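Local coordinates for beta-N-acetylhexosaminidase (Streptomyces plicatus, PDB 1JAK), which releases terminal non-reducing beta-linked N-acetylhexosamine residues from glycoconjugates, as a family 20 glycoside hydrolase that works by substrate-assisted catalysis, at residues A[426-431]-A[441-446]. Residues are numbered along the deposited sequence; the frame is centred on the assembly and turned at random.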
loop_
_atom_site.group_PDB
_atom_site.type_symbol
_atom_site.label_atom_id
_atom_site.label_comp_id
_atom_site.label_asym_id
_atom_site.label_seq_id
_atom_site.Cartn_x
_atom_site.Cartn_y
_atom_site.Cartn_z
ATOM N N TRP A 426 2.513 16.422 -8.043
ATOM C CA TRP A 426 1.959 17.247 -6.974
ATOM C C TRP A 426 2.795 17.107 -5.704
ATOM O O TRP A 426 3.646 16.221 -5.606
ATOM C CB TRP A 426 0.479 16.918 -6.704
ATOM C CG TRP A 426 0.159 15.484 -6.390
ATOM C CD1 TRP A 426 0.180 14.427 -7.255
ATOM C CD2 TRP A 426 -0.264 14.959 -5.125
ATOM N NE1 TRP A 426 -0.206 13.276 -6.608
ATOM C CE2 TRP A 426 -0.482 13.574 -5.299
ATOM C CE3 TRP A 426 -0.479 15.523 -3.862
ATOM C CZ2 TRP A 426 -0.905 12.745 -4.255
ATOM C CZ3 TRP A 426 -0.901 14.700 -2.822
ATOM C CH2 TRP A 426 -1.108 13.321 -3.028
ATOM N N ASP A 427 2.561 17.996 -4.742
ATOM C CA ASP A 427 3.307 18.010 -3.485
ATOM C C ASP A 427 2.358 17.857 -2.298
ATOM O O ASP A 427 1.535 18.735 -2.039
ATOM C CB ASP A 427 4.075 19.338 -3.380
ATOM C CG ASP A 427 4.902 19.455 -2.108
ATOM O OD1 ASP A 427 4.880 18.532 -1.269
ATOM O OD2 ASP A 427 5.584 20.492 -1.954
ATOM N N PRO A 428 2.457 16.736 -1.562
ATOM C CA PRO A 428 1.580 16.512 -0.407
ATOM C C PRO A 428 1.571 17.654 0.614
ATOM O O PRO A 428 0.541 17.938 1.224
ATOM C CB PRO A 428 2.125 15.219 0.194
ATOM C CG PRO A 428 2.627 14.477 -1.011
ATOM C CD PRO A 428 3.324 15.565 -1.800
ATOM N N ALA A 429 2.717 18.307 0.789
ATOM C CA ALA A 429 2.848 19.394 1.759
ATOM C C ALA A 429 2.036 20.651 1.461
ATOM O O ALA A 429 1.633 21.362 2.384
ATOM C CB ALA A 429 4.320 19.763 1.920
ATOM N N GLY A 430 1.808 20.938 0.185
ATOM C CA GLY A 430 1.045 22.124 -0.169
ATOM C C GLY A 430 -0.151 21.789 -1.035
ATOM O O GLY A 430 -0.609 22.607 -1.835
ATOM N N TYR A 431 -0.670 20.581 -0.858
ATOM C CA TYR A 431 -1.801 20.107 -1.640
ATOM C C TYR A 431 -3.167 20.657 -1.226
ATOM O O TYR A 431 -3.864 21.274 -2.034
ATOM C CB TYR A 431 -1.847 18.579 -1.599
ATOM C CG TYR A 431 -3.049 18.014 -2.313
ATOM C CD1 TYR A 431 -3.106 17.986 -3.704
ATOM C CD2 TYR A 431 -4.156 17.565 -1.595
ATOM C CE1 TYR A 431 -4.240 17.527 -4.367
ATOM C CE2 TYR A 431 -5.295 17.109 -2.247
ATOM C CZ TYR A 431 -5.329 17.095 -3.631
ATOM O OH TYR A 431 -6.463 16.670 -4.276
ATOM N N ARG A 441 0.315 13.188 7.263
ATOM C CA ARG A 441 1.018 11.989 7.712
ATOM C C ARG A 441 1.647 11.241 6.547
ATOM O O ARG A 441 2.639 10.531 6.711
ATOM C CB ARG A 441 0.053 11.049 8.440
ATOM C CG ARG A 441 -0.617 11.646 9.665
ATOM C CD ARG A 441 0.397 12.107 10.699
ATOM N NE ARG A 441 -0.258 12.559 11.923
ATOM C CZ ARG A 441 -0.853 11.749 12.796
ATOM N NH1 ARG A 441 -0.870 10.439 12.586
ATOM N NH2 ARG A 441 -1.440 12.251 13.874
ATOM N N GLY A 442 1.060 11.394 5.366
ATOM C CA GLY A 442 1.592 10.714 4.206
ATOM C C GLY A 442 0.577 10.555 3.097
ATOM O O GLY A 442 -0.385 11.319 3.002
ATOM N N VAL A 443 0.782 9.534 2.273
ATOM C CA VAL A 443 -0.082 9.289 1.128
ATOM C C VAL A 443 -0.484 7.825 1.007
ATOM O O VAL A 443 0.091 6.955 1.654
ATOM C CB VAL A 443 0.639 9.689 -0.174
ATOM C CG1 VAL A 443 1.077 11.145 -0.100
ATOM C CG2 VAL A 443 1.863 8.787 -0.393
ATOM N N GLU A 444 -1.477 7.564 0.163
ATOM C CA GLU A 444 -1.931 6.204 -0.075
ATOM C C GLU A 444 -2.422 6.070 -1.506
ATOM O O GLU A 444 -2.961 7.018 -2.076
ATOM C CB GLU A 444 -3.061 5.819 0.886
ATOM C CG GLU A 444 -3.560 4.390 0.670
ATOM C CD GLU A 444 -4.460 3.888 1.786
ATOM O OE1 GLU A 444 -4.015 3.876 2.953
ATOM O OE2 GLU A 444 -5.610 3.499 1.495
ATOM N N ALA A 445 -2.217 4.889 -2.084
ATOM C CA ALA A 445 -2.663 4.599 -3.444
ATOM C C ALA A 445 -3.676 3.459 -3.363
ATOM O O ALA A 445 -3.298 2.291 -3.281
ATOM C CB ALA A 445 -1.479 4.189 -4.311
ATOM N N PRO A 446 -4.978 3.786 -3.370
ATOM C CA PRO A 446 -6.005 2.739 -3.293
ATOM C C PRO A 446 -6.310 2.095 -4.639
ATOM O O PRO A 446 -6.368 2.779 -5.662
ATOM C CB PRO A 446 -7.234 3.482 -2.757
ATOM C CG PRO A 446 -6.666 4.751 -2.144
ATOM C CD PRO A 446 -5.569 5.106 -3.103
#
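V443 reaches out from its strand with a single methyl, CG1, and both loop residues that touch the strand meet it there. The P428 ring comes closer, its CG 3.8 Å from CG1 of V443, the two side chains lying aslant to one another. W426 adds the far end of its indole: CH2 stands 4.3 Å from the same CG1, which approaches the ring obliquely. In the valine, CG1 lies beside the backbone N (chi1 -56°) and anti to the carbonyl carbon, while CG2 sits between N and C; that turns CG1 to the loop. All three residues are buried, and the contact is purely apolar and small, about 85 Å² in all. Strand 440-447 is the eighth and last of the catalytic TIM barrel, hydrogen-bonded through V443 to W159 and S161 of the first strand; the valine faces outward, against the loop and V469 of helix 465-474. On the loop side, W426 is anchored by NE1 donating to the carbonyl O of S423, while L392 packs against both W426 and P428. Behind the proline, an Asx turn shapes the chain: A429 N donates to D427 OD1 at 3.0 Å, arriving from above the carboxylate plane, and OD1 also forms a salt bridge with R156.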